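Local coordinates for protein 2-amino-4-hydroxy-6-hydroxymethyldihydropteridine pyrophosphokinase (Haemophilus influenzae, PDB 1CBK) that probably catalyses the transfer of pyrophosphate from ATP to 6-hydroxymethyl-7,8-dihydropterin, a step in the folate biosynthesis pathway, at residues A[7-13]-A[91-97]; A[39-43]-A[54-58]; A[120-126]-A[149-155]. One frame throughout, in Å; residues are numbered along the deposited sequence.

Interaction 1 of 3, residues A[7-13]-A[91-97]. With ROI (7,8-dihydro-7,7-dimethyl-6-hydroxypterin), chain D; SO4 (sulfate ion), chain C.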
# COMPACT_ATOMS: atom_id res chain seq x y z
N ALA A 7 12.43 5.28 -6.00
CA ALA A 7 12.60 4.23 -5.00
C ALA A 7 13.21 3.02 -5.71
O ALA A 7 12.82 2.69 -6.84
CB ALA A 7 11.24 3.85 -4.37
N LEU A 8 14.20 2.39 -5.08
CA LEU A 8 14.85 1.20 -5.65
C LEU A 8 14.80 0.05 -4.64
O LEU A 8 15.05 0.25 -3.46
CB LEU A 8 16.33 1.48 -6.00
CG LEU A 8 16.76 2.66 -6.88
CD1 LEU A 8 16.90 3.93 -6.05
CD2 LEU A 8 18.06 2.29 -7.58
N GLY A 9 14.56 -1.16 -5.13
CA GLY A 9 14.52 -2.31 -4.24
C GLY A 9 14.94 -3.57 -4.97
O GLY A 9 14.79 -3.65 -6.19
N SER A 10 15.51 -4.53 -4.25
CA SER A 10 15.94 -5.80 -4.87
C SER A 10 16.19 -6.82 -3.80
O SER A 10 16.62 -6.47 -2.70
CB SER A 10 17.27 -5.61 -5.64
OG SER A 10 17.87 -6.86 -6.02
N ASN A 11 15.88 -8.08 -4.08
CA ASN A 11 16.19 -9.14 -3.12
C ASN A 11 16.69 -10.40 -3.84
O ASN A 11 16.72 -11.48 -3.26
CB ASN A 11 15.01 -9.48 -2.17
CG ASN A 11 13.92 -10.31 -2.82
OD1 ASN A 11 13.70 -10.25 -4.04
ND2 ASN A 11 13.19 -11.04 -2.00
N LEU A 12 17.16 -10.25 -5.08
CA LEU A 12 17.59 -11.39 -5.87
C LEU A 12 18.83 -11.09 -6.70
O LEU A 12 19.01 -9.98 -7.21
CB LEU A 12 16.43 -11.81 -6.80
CG LEU A 12 15.82 -13.21 -6.92
CD1 LEU A 12 15.30 -13.39 -8.34
CD2 LEU A 12 16.80 -14.33 -6.61
N ASN A 13 19.72 -12.08 -6.81
CA ASN A 13 20.95 -11.97 -7.59
C ASN A 13 21.84 -10.78 -7.22
O ASN A 13 22.14 -9.93 -8.06
CB ASN A 13 20.63 -11.94 -9.09
CG ASN A 13 20.00 -13.24 -9.60
OD1 ASN A 13 20.01 -14.27 -8.92
ND2 ASN A 13 19.47 -13.20 -10.82
N GLU A 91 10.17 -12.54 -4.91
CA GLU A 91 11.51 -12.19 -5.39
C GLU A 91 11.61 -11.43 -6.72
O GLU A 91 10.97 -11.79 -7.69
CB GLU A 91 12.37 -13.46 -5.47
CG GLU A 91 12.42 -14.31 -4.19
CD GLU A 91 11.27 -15.33 -4.07
OE1 GLU A 91 10.31 -15.34 -4.87
OE2 GLU A 91 11.35 -16.15 -3.13
N ARG A 92 12.48 -10.43 -6.77
CA ARG A 92 12.70 -9.64 -7.98
C ARG A 92 14.14 -9.12 -7.92
O ARG A 92 14.62 -8.73 -6.85
CB ARG A 92 11.73 -8.45 -8.03
CG ARG A 92 11.95 -7.47 -6.86
CD ARG A 92 10.68 -6.80 -6.45
NE ARG A 92 9.66 -7.79 -6.15
CZ ARG A 92 8.44 -7.76 -6.66
NH1 ARG A 92 8.08 -6.75 -7.47
NH2 ARG A 92 7.57 -8.71 -6.35
N THR A 93 14.82 -9.11 -9.06
CA THR A 93 16.19 -8.62 -9.11
C THR A 93 16.26 -7.09 -8.98
O THR A 93 17.26 -6.57 -8.51
CB THR A 93 16.87 -9.06 -10.42
OG1 THR A 93 16.09 -8.61 -11.52
CG2 THR A 93 17.01 -10.60 -10.49
N LEU A 94 15.20 -6.39 -9.39
CA LEU A 94 15.18 -4.93 -9.32
C LEU A 94 13.81 -4.31 -9.63
O LEU A 94 13.12 -4.75 -10.54
CB LEU A 94 16.19 -4.33 -10.33
CG LEU A 94 16.29 -2.79 -10.44
CD1 LEU A 94 17.10 -2.25 -9.26
CD2 LEU A 94 16.96 -2.41 -11.75
N ASP A 95 13.46 -3.29 -8.87
CA ASP A 95 12.24 -2.51 -9.08
C ASP A 95 12.65 -1.04 -8.92
O ASP A 95 13.32 -0.70 -7.95
CB ASP A 95 11.16 -2.82 -8.02
CG ASP A 95 10.10 -3.78 -8.52
OD1 ASP A 95 10.18 -4.23 -9.67
OD2 ASP A 95 9.17 -4.08 -7.75
N LEU A 96 12.32 -0.21 -9.91
CA LEU A 96 12.58 1.23 -9.91
C LEU A 96 11.19 1.85 -9.93
O LEU A 96 10.39 1.51 -10.79
CB LEU A 96 13.35 1.66 -11.17
CG LEU A 96 14.74 1.03 -11.32
CD1 LEU A 96 15.44 1.59 -12.55
CD2 LEU A 96 15.56 1.30 -10.06
N ASP A 97 10.89 2.74 -8.99
CA ASP A 97 9.56 3.36 -8.92
C ASP A 97 9.64 4.89 -8.75
O ASP A 97 10.39 5.37 -7.91
CB ASP A 97 8.76 2.80 -7.73
CG ASP A 97 8.34 1.36 -7.92
OD1 ASP A 97 7.66 1.06 -8.93
OD2 ASP A 97 8.66 0.52 -7.05
N1 ROI D . 9.69 -5.73 0.59
C2 ROI D . 10.77 -4.94 0.92
N2 ROI D . 11.25 -5.03 2.19
N3 ROI D . 11.36 -4.09 0.05
C4 ROI D . 10.92 -3.95 -1.22
O4 ROI D . 11.48 -3.20 -2.04
C4A ROI D . 9.77 -4.70 -1.63
N5 ROI D . 9.30 -4.57 -2.83
C6 ROI D . 8.20 -5.27 -3.30
C7 ROI D . 7.37 -6.11 -2.30
C16 ROI D . 6.09 -5.31 -1.82
C15 ROI D . 7.00 -7.47 -2.90
N8 ROI D . 8.10 -6.37 -1.02
C8A ROI D . 9.19 -5.61 -0.63
O9 ROI D . 7.95 -5.13 -4.54
S SO4 C . 4.35 -7.45 -7.84
O1 SO4 C . 3.21 -6.71 -7.04
O2 SO4 C . 5.44 -6.37 -8.40
O3 SO4 C . 4.96 -8.39 -6.86
O4 SO4 C . 3.77 -8.26 -9.11

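Interaction 2 of 3, residues A[39-43]-A[54-58]. With ROI (7,8-dihydro-7,7-dimethyl-6-hydroxypterin), chain D.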
# COMPACT_ATOMS: atom_id res chain seq x y z
N SER A 39 21.30 5.97 2.05
CA SER A 39 22.06 4.78 2.44
C SER A 39 21.24 3.59 1.92
O SER A 39 20.07 3.75 1.54
CB SER A 39 22.13 4.68 3.97
OG SER A 39 22.84 5.76 4.54
N PHE A 40 21.85 2.40 1.89
CA PHE A 40 21.18 1.18 1.45
C PHE A 40 20.68 0.53 2.75
O PHE A 40 21.44 0.40 3.72
CB PHE A 40 22.15 0.24 0.73
CG PHE A 40 22.48 0.63 -0.70
CD1 PHE A 40 22.19 1.90 -1.19
CD2 PHE A 40 23.10 -0.29 -1.55
CE1 PHE A 40 22.52 2.26 -2.51
CE2 PHE A 40 23.44 0.05 -2.87
CZ PHE A 40 23.16 1.33 -3.35
N TYR A 41 19.41 0.11 2.76
CA TYR A 41 18.81 -0.48 3.96
C TYR A 41 18.35 -1.88 3.66
O TYR A 41 17.66 -2.07 2.67
CB TYR A 41 17.56 0.32 4.38
CG TYR A 41 17.84 1.72 4.86
CD1 TYR A 41 18.05 2.76 3.95
CD2 TYR A 41 17.96 1.99 6.22
CE1 TYR A 41 18.38 4.04 4.38
CE2 TYR A 41 18.30 3.27 6.67
CZ TYR A 41 18.51 4.28 5.75
OH TYR A 41 18.89 5.53 6.18
N LYS A 42 18.73 -2.83 4.52
CA LYS A 42 18.33 -4.24 4.40
C LYS A 42 17.03 -4.31 5.22
O LYS A 42 17.04 -4.06 6.43
CB LYS A 42 19.40 -5.17 4.96
CG LYS A 42 19.09 -6.68 4.77
CD LYS A 42 20.35 -7.49 5.03
CE LYS A 42 20.19 -8.97 4.69
NZ LYS A 42 19.67 -9.78 5.84
N SER A 43 15.94 -4.69 4.58
CA SER A 43 14.66 -4.71 5.24
C SER A 43 13.93 -6.03 5.10
O SER A 43 14.11 -6.75 4.12
CB SER A 43 13.79 -3.59 4.64
OG SER A 43 13.63 -3.79 3.24
N TYR A 54 15.16 -7.62 1.54
CA TYR A 54 15.42 -6.69 0.45
C TYR A 54 16.48 -5.68 0.79
O TYR A 54 16.79 -5.49 1.97
CB TYR A 54 14.15 -5.92 0.12
CG TYR A 54 13.16 -6.69 -0.71
CD1 TYR A 54 12.36 -7.69 -0.13
CD2 TYR A 54 13.01 -6.42 -2.06
CE1 TYR A 54 11.43 -8.40 -0.92
CE2 TYR A 54 12.10 -7.12 -2.85
CZ TYR A 54 11.31 -8.09 -2.28
OH TYR A 54 10.43 -8.74 -3.09
N VAL A 55 17.07 -5.09 -0.25
CA VAL A 55 18.03 -3.98 -0.08
C VAL A 55 17.27 -2.83 -0.78
O VAL A 55 16.80 -2.98 -1.93
CB VAL A 55 19.43 -4.24 -0.68
CG1 VAL A 55 20.33 -3.01 -0.46
CG2 VAL A 55 20.08 -5.44 0.01
N ASN A 56 17.06 -1.74 -0.04
CA ASN A 56 16.30 -0.58 -0.50
C ASN A 56 17.04 0.74 -0.42
O ASN A 56 17.89 0.94 0.42
CB ASN A 56 15.01 -0.44 0.32
CG ASN A 56 13.97 -1.48 -0.03
OD1 ASN A 56 13.74 -2.42 0.73
ND2 ASN A 56 13.30 -1.30 -1.15
N ALA A 57 16.67 1.67 -1.30
CA ALA A 57 17.26 2.99 -1.32
C ALA A 57 16.31 3.91 -2.06
O ALA A 57 15.32 3.46 -2.66
CB ALA A 57 18.65 2.99 -2.00
N VAL A 58 16.59 5.21 -1.97
CA VAL A 58 15.81 6.25 -2.65
C VAL A 58 16.86 7.19 -3.22
O VAL A 58 17.81 7.57 -2.52
CB VAL A 58 14.86 7.06 -1.67
CG1 VAL A 58 14.15 8.20 -2.43
CG2 VAL A 58 13.78 6.14 -1.06
N1 ROI D . 9.69 -5.73 0.59
C2 ROI D . 10.77 -4.94 0.92
N2 ROI D . 11.25 -5.03 2.19
N3 ROI D . 11.36 -4.09 0.05
C4 ROI D . 10.92 -3.95 -1.22
O4 ROI D . 11.48 -3.20 -2.04
C4A ROI D . 9.77 -4.70 -1.63
N5 ROI D . 9.30 -4.57 -2.83
C6 ROI D . 8.20 -5.27 -3.30
C7 ROI D . 7.37 -6.11 -2.30
C16 ROI D . 6.09 -5.31 -1.82
C15 ROI D . 7.00 -7.47 -2.90
N8 ROI D . 8.10 -6.37 -1.02
C8A ROI D . 9.19 -5.61 -0.63
O9 ROI D . 7.95 -5.13 -4.54

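Interaction 3 of 3, residues A[120-126]-A[149-155]. With ROI (7,8-dihydro-7,7-dimethyl-6-hydroxypterin), chain D.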
# COMPACT_ATOMS: atom_id res chain seq x y z
N ASN A 120 3.43 4.29 3.36
CA ASN A 120 3.22 3.42 4.53
C ASN A 120 4.32 2.37 4.60
O ASN A 120 4.27 1.47 5.44
CB ASN A 120 1.86 2.74 4.45
CG ASN A 120 0.71 3.70 4.72
OD1 ASN A 120 0.90 4.72 5.38
ND2 ASN A 120 -0.49 3.40 4.20
N ARG A 121 5.31 2.49 3.72
CA ARG A 121 6.42 1.54 3.68
C ARG A 121 7.65 2.10 4.34
O ARG A 121 8.20 3.11 3.90
CB ARG A 121 6.73 1.17 2.23
CG ARG A 121 5.64 0.33 1.58
CD ARG A 121 5.94 0.04 0.12
NE ARG A 121 4.86 -0.71 -0.50
CZ ARG A 121 4.95 -1.34 -1.66
NH1 ARG A 121 6.09 -1.34 -2.33
NH2 ARG A 121 3.90 -1.99 -2.15
N GLU A 122 8.14 1.41 5.37
CA GLU A 122 9.33 1.85 6.08
C GLU A 122 10.57 1.98 5.20
O GLU A 122 11.41 2.85 5.43
CB GLU A 122 9.65 0.88 7.22
CG GLU A 122 10.00 -0.54 6.75
CD GLU A 122 10.34 -1.48 7.90
OE1 GLU A 122 10.40 -1.03 9.07
OE2 GLU A 122 10.56 -2.68 7.64
N PHE A 123 10.70 1.08 4.23
CA PHE A 123 11.85 1.05 3.34
C PHE A 123 11.81 2.09 2.23
O PHE A 123 12.65 2.09 1.33
CB PHE A 123 12.07 -0.36 2.78
CG PHE A 123 10.84 -1.00 2.23
CD1 PHE A 123 10.47 -0.79 0.90
CD2 PHE A 123 10.07 -1.83 3.02
CE1 PHE A 123 9.34 -1.41 0.37
CE2 PHE A 123 8.93 -2.46 2.50
CZ PHE A 123 8.57 -2.25 1.18
N VAL A 124 10.76 2.91 2.24
CA VAL A 124 10.58 3.98 1.30
C VAL A 124 10.73 5.30 2.07
O VAL A 124 11.56 6.16 1.71
CB VAL A 124 9.19 3.95 0.67
CG1 VAL A 124 8.91 5.26 -0.07
CG2 VAL A 124 9.06 2.80 -0.30
N ILE A 125 9.97 5.44 3.16
CA ILE A 125 9.97 6.69 3.93
C ILE A 125 11.22 6.99 4.73
O ILE A 125 11.62 8.16 4.81
CB ILE A 125 8.71 6.82 4.81
CG1 ILE A 125 7.45 6.89 3.93
CG2 ILE A 125 8.80 8.05 5.78
CD1 ILE A 125 7.36 8.13 3.03
N VAL A 126 11.83 5.98 5.33
CA VAL A 126 13.04 6.22 6.11
C VAL A 126 14.18 6.75 5.22
O VAL A 126 14.87 7.72 5.60
CB VAL A 126 13.45 4.98 6.94
CG1 VAL A 126 14.86 5.10 7.47
CG2 VAL A 126 12.44 4.79 8.07
N GLN A 149 5.94 7.02 12.35
CA GLN A 149 5.48 5.64 12.36
C GLN A 149 6.61 4.60 12.27
O GLN A 149 6.46 3.46 12.71
CB GLN A 149 4.55 5.47 11.15
CG GLN A 149 3.73 4.21 11.10
CD GLN A 149 2.97 4.09 9.78
OE1 GLN A 149 2.92 5.03 8.98
NE2 GLN A 149 2.38 2.93 9.56
N PHE A 150 7.76 5.01 11.73
CA PHE A 150 8.89 4.11 11.54
C PHE A 150 10.07 4.38 12.45
O PHE A 150 11.19 3.93 12.17
CB PHE A 150 9.32 4.18 10.07
CG PHE A 150 8.18 4.15 9.10
CD1 PHE A 150 7.32 3.06 9.06
CD2 PHE A 150 7.95 5.23 8.23
CE1 PHE A 150 6.25 3.03 8.17
CE2 PHE A 150 6.87 5.21 7.33
CZ PHE A 150 6.02 4.10 7.30
N ALA A 151 9.83 5.10 13.55
CA ALA A 151 10.90 5.44 14.49
C ALA A 151 11.56 4.23 15.12
O ALA A 151 12.73 4.29 15.48
CB ALA A 151 10.39 6.40 15.58
N ASP A 152 10.83 3.13 15.24
CA ASP A 152 11.39 1.92 15.83
C ASP A 152 11.65 0.81 14.82
O ASP A 152 11.65 -0.38 15.18
CB ASP A 152 10.49 1.45 16.97
CG ASP A 152 10.38 2.47 18.09
OD1 ASP A 152 11.44 2.99 18.52
OD2 ASP A 152 9.23 2.78 18.50
N HIS A 153 11.89 1.19 13.56
CA HIS A 153 12.15 0.22 12.49
C HIS A 153 13.41 -0.60 12.79
O HIS A 153 14.35 -0.13 13.46
CB HIS A 153 12.29 0.93 11.13
CG HIS A 153 13.59 1.65 10.94
ND1 HIS A 153 14.74 1.02 10.53
CD2 HIS A 153 13.92 2.95 11.12
CE1 HIS A 153 15.73 1.90 10.46
NE2 HIS A 153 15.26 3.08 10.82
N LYS A 154 13.42 -1.84 12.32
CA LYS A 154 14.57 -2.69 12.56
C LYS A 154 15.45 -2.91 11.31
O LYS A 154 16.19 -3.90 11.23
CB LYS A 154 14.11 -4.02 13.16
CG LYS A 154 13.49 -3.87 14.56
CD LYS A 154 12.96 -5.21 15.05
CE LYS A 154 12.02 -5.09 16.26
NZ LYS A 154 11.35 -6.39 16.57
N MET A 155 15.36 -2.00 10.34
CA MET A 155 16.16 -2.12 9.11
C MET A 155 17.63 -1.93 9.43
O MET A 155 17.98 -1.21 10.38
CB MET A 155 15.70 -1.12 8.05
CG MET A 155 14.25 -1.25 7.67
SD MET A 155 13.81 -0.26 6.21
CE MET A 155 14.07 1.42 6.84
N1 ROI D . 9.69 -5.73 0.59
C2 ROI D . 10.77 -4.94 0.92
N2 ROI D . 11.25 -5.03 2.19
N3 ROI D . 11.36 -4.09 0.05
C4 ROI D . 10.92 -3.95 -1.22
O4 ROI D . 11.48 -3.20 -2.04
C4A ROI D . 9.77 -4.70 -1.63
N5 ROI D . 9.30 -4.57 -2.83
C6 ROI D . 8.20 -5.27 -3.30
C7 ROI D . 7.37 -6.11 -2.30
C16 ROI D . 6.09 -5.31 -1.82
C15 ROI D . 7.00 -7.47 -2.90
N8 ROI D . 8.10 -6.37 -1.02
C8A ROI D . 9.19 -5.61 -0.63
O9 ROI D . 7.95 -5.13 -4.54
O HOH W 1 11.03 -2.90 11.10

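Interaction 1 of 3, residues A[7-13]-A[91-97]
Ser10 OG donates its hydrogen to Thr93 O over a short 2.6 Å, coming from above the carbonyl plane. With OG anti to the backbone N (chi1 168°), this small hydroxyl reaches across where the antiparallel ladder is ending. Beyond it, Asn11 imitates a strand residue: its N meets Arg92 O almost head-on, and its side-chain OD1 takes the Arg92 N-H at 3.0 Å. The ladder runs back through the hydrogen-bonded pairs Gly9-Asp95 and Ala7-Asp97. Gly9, lacking a side chain, lets pterin O4 come within 3.9 Å of its CA. Bends at chi2 and chi3 turn the Arg92 guanidinium toward Asp95 and a sulfate probably from the crystallisation liquor: NH1 bonds Asp95 OD2 at 2.9 Å and sulfate O2 at 2.8 Å, NH2 bonds sulfate O3, and pterin O9 lies over one face, toward its rim. Asp95 OD1 is held by Arg83, so both oxygens have a basic partner and the carboxylate's rotation is restrained. On the face away from Ala7 and Asp95, Leu8 CG meets Leu96 CD2 at 3.7 Å; Leu23 of helix 15-27 touches Leu8, Leu74 and Ile77 of helix 67-80 touch Leu96. Backbone bonds Leu8-Ala57 and Ser10-Val55 place strand 2-10 between strands 54-63 and 95-101.

Interaction 2 of 3, residues A[39-43]-A[54-58]
This is the loop-proximal end of a beta hairpin, strands 32-43 and 54-63, in the antiparallel sheet of a ferredoxin-like fold, and one face of it forms the pterin-binding wall. The ladder has two hydrogen-bonded pairs, Tyr41-Asn56 and Ser43-Tyr54, flanking the non-hydrogen-bonded pair Lys42-Val55; the two short strands diverge from strict antiparallelism, their directions being 135° apart. Alternation sorts the side chains. Val55 and Lys42 point to the face covered by helix 15-27, but the Lys42 chain stretches out to a salt bridge with Asp53. Phe40, just before the paired strand, packs on Val55 (CB to Val55 CG1 3.9 Å) and on Ala57 (CD1 to Ala57 CB 3.8 Å); Leu19 of helix 15-27 packs against Phe40 and Val55, as suits branched and aromatic residues in a core.

On the other face sit Ser43, Tyr54 and Asn56, which recognise the ligand by shape and by polarity. Tyr54 offers a broad flat surface: the pterin lies over one face of its ring, C8A 3.5 Å above the centre, and its OH is bonded to Gln51 and Arg92, which should fix the ring. Phe123 of helix 122-131 covers the other side of the pterin. Ser43 has its OG between the backbone N and the carbonyl carbon (chi1 59°), where it can accept from pterin N2 and donate to Asn56 OD1, 2.9 Å away and in the carbonyl plane of the amide. An amide is the natural complement of the pterin edge, since it carries an acceptor and a donor side by side: N3 gives its hydrogen to Asn56 OD1 at 3.0 Å, in a nearly straight bond (173°). Asn56 ND2 is itself oriented by Leu8 O and spends its other hydrogen on pterin O4, 2.8 Å away.

Interaction 3 of 3, residues A[120-126]-A[149-155]
Phe150 lays one face of its ring over the first turn of helix 122-131: Glu122 CA sits 3.8 Å from the ring centroid, only 12° off the normal, a CH-pi contact. Gln149 CB covers the other face. The Phe150 and Ile125 side chains cross at about a right angle, Phe150 CE2 to Ile125 CB 3.5 Å, and the far end of the ring, CZ, meets the backbone of Asn120. A flat, apolar phenyl group suits this place, where it fills the angle between the helix start and the loop. Arg121 is the N-cap of that helix, its O accepting from both Val124 N and Ile125 N, and the type I turn from Phe150 to His153 brings the loop back toward strand 156-157, one edge strand of the sheet. There Met155 and Val126 touch tip to tip, CE to CB 3.6 Å. The flexible thioether also lies beside the backbone end of Phe123, Met155 SD to Phe123 CB 3.8 Å; the Phe123 ring faces the pterin. Glu122 and Met155 run antiparallel alongside one another, CG to SD 3.9 Å. A water donates to Glu122 OE1 at 2.8 Å and accepts from Lys154 N, bridging carboxylate and loop. Arg121, extended from CG to NE (chi2 177°), lays a guanidinium face against pterin C16, while NH2 forms a salt bridge with Asp117 of the second subunit.

From the N terminus, strand 2-10 is the first to wait for a partner: interaction 1 closes a long loop of 77 residues when strand 95-101 pairs with it. Within that loop, interaction 2 closes a much tighter one, the ten-residue loop of the hairpin. Strand 54-63 pairs with strand 2-10 through backbone hydrogen bonds, Leu8 N to Ala57 O and Ser10 O to Val55 N, so the two contacts belong to one sheet. Interaction 3 opens only afterwards, in series, joining helix 122-131 to the C-terminal loop. It touches interaction 2 where Met155 SD packs on Ser43 CB, but stays about 5 Å from interaction 1 at the nearest atoms. All three reach the bound pterin.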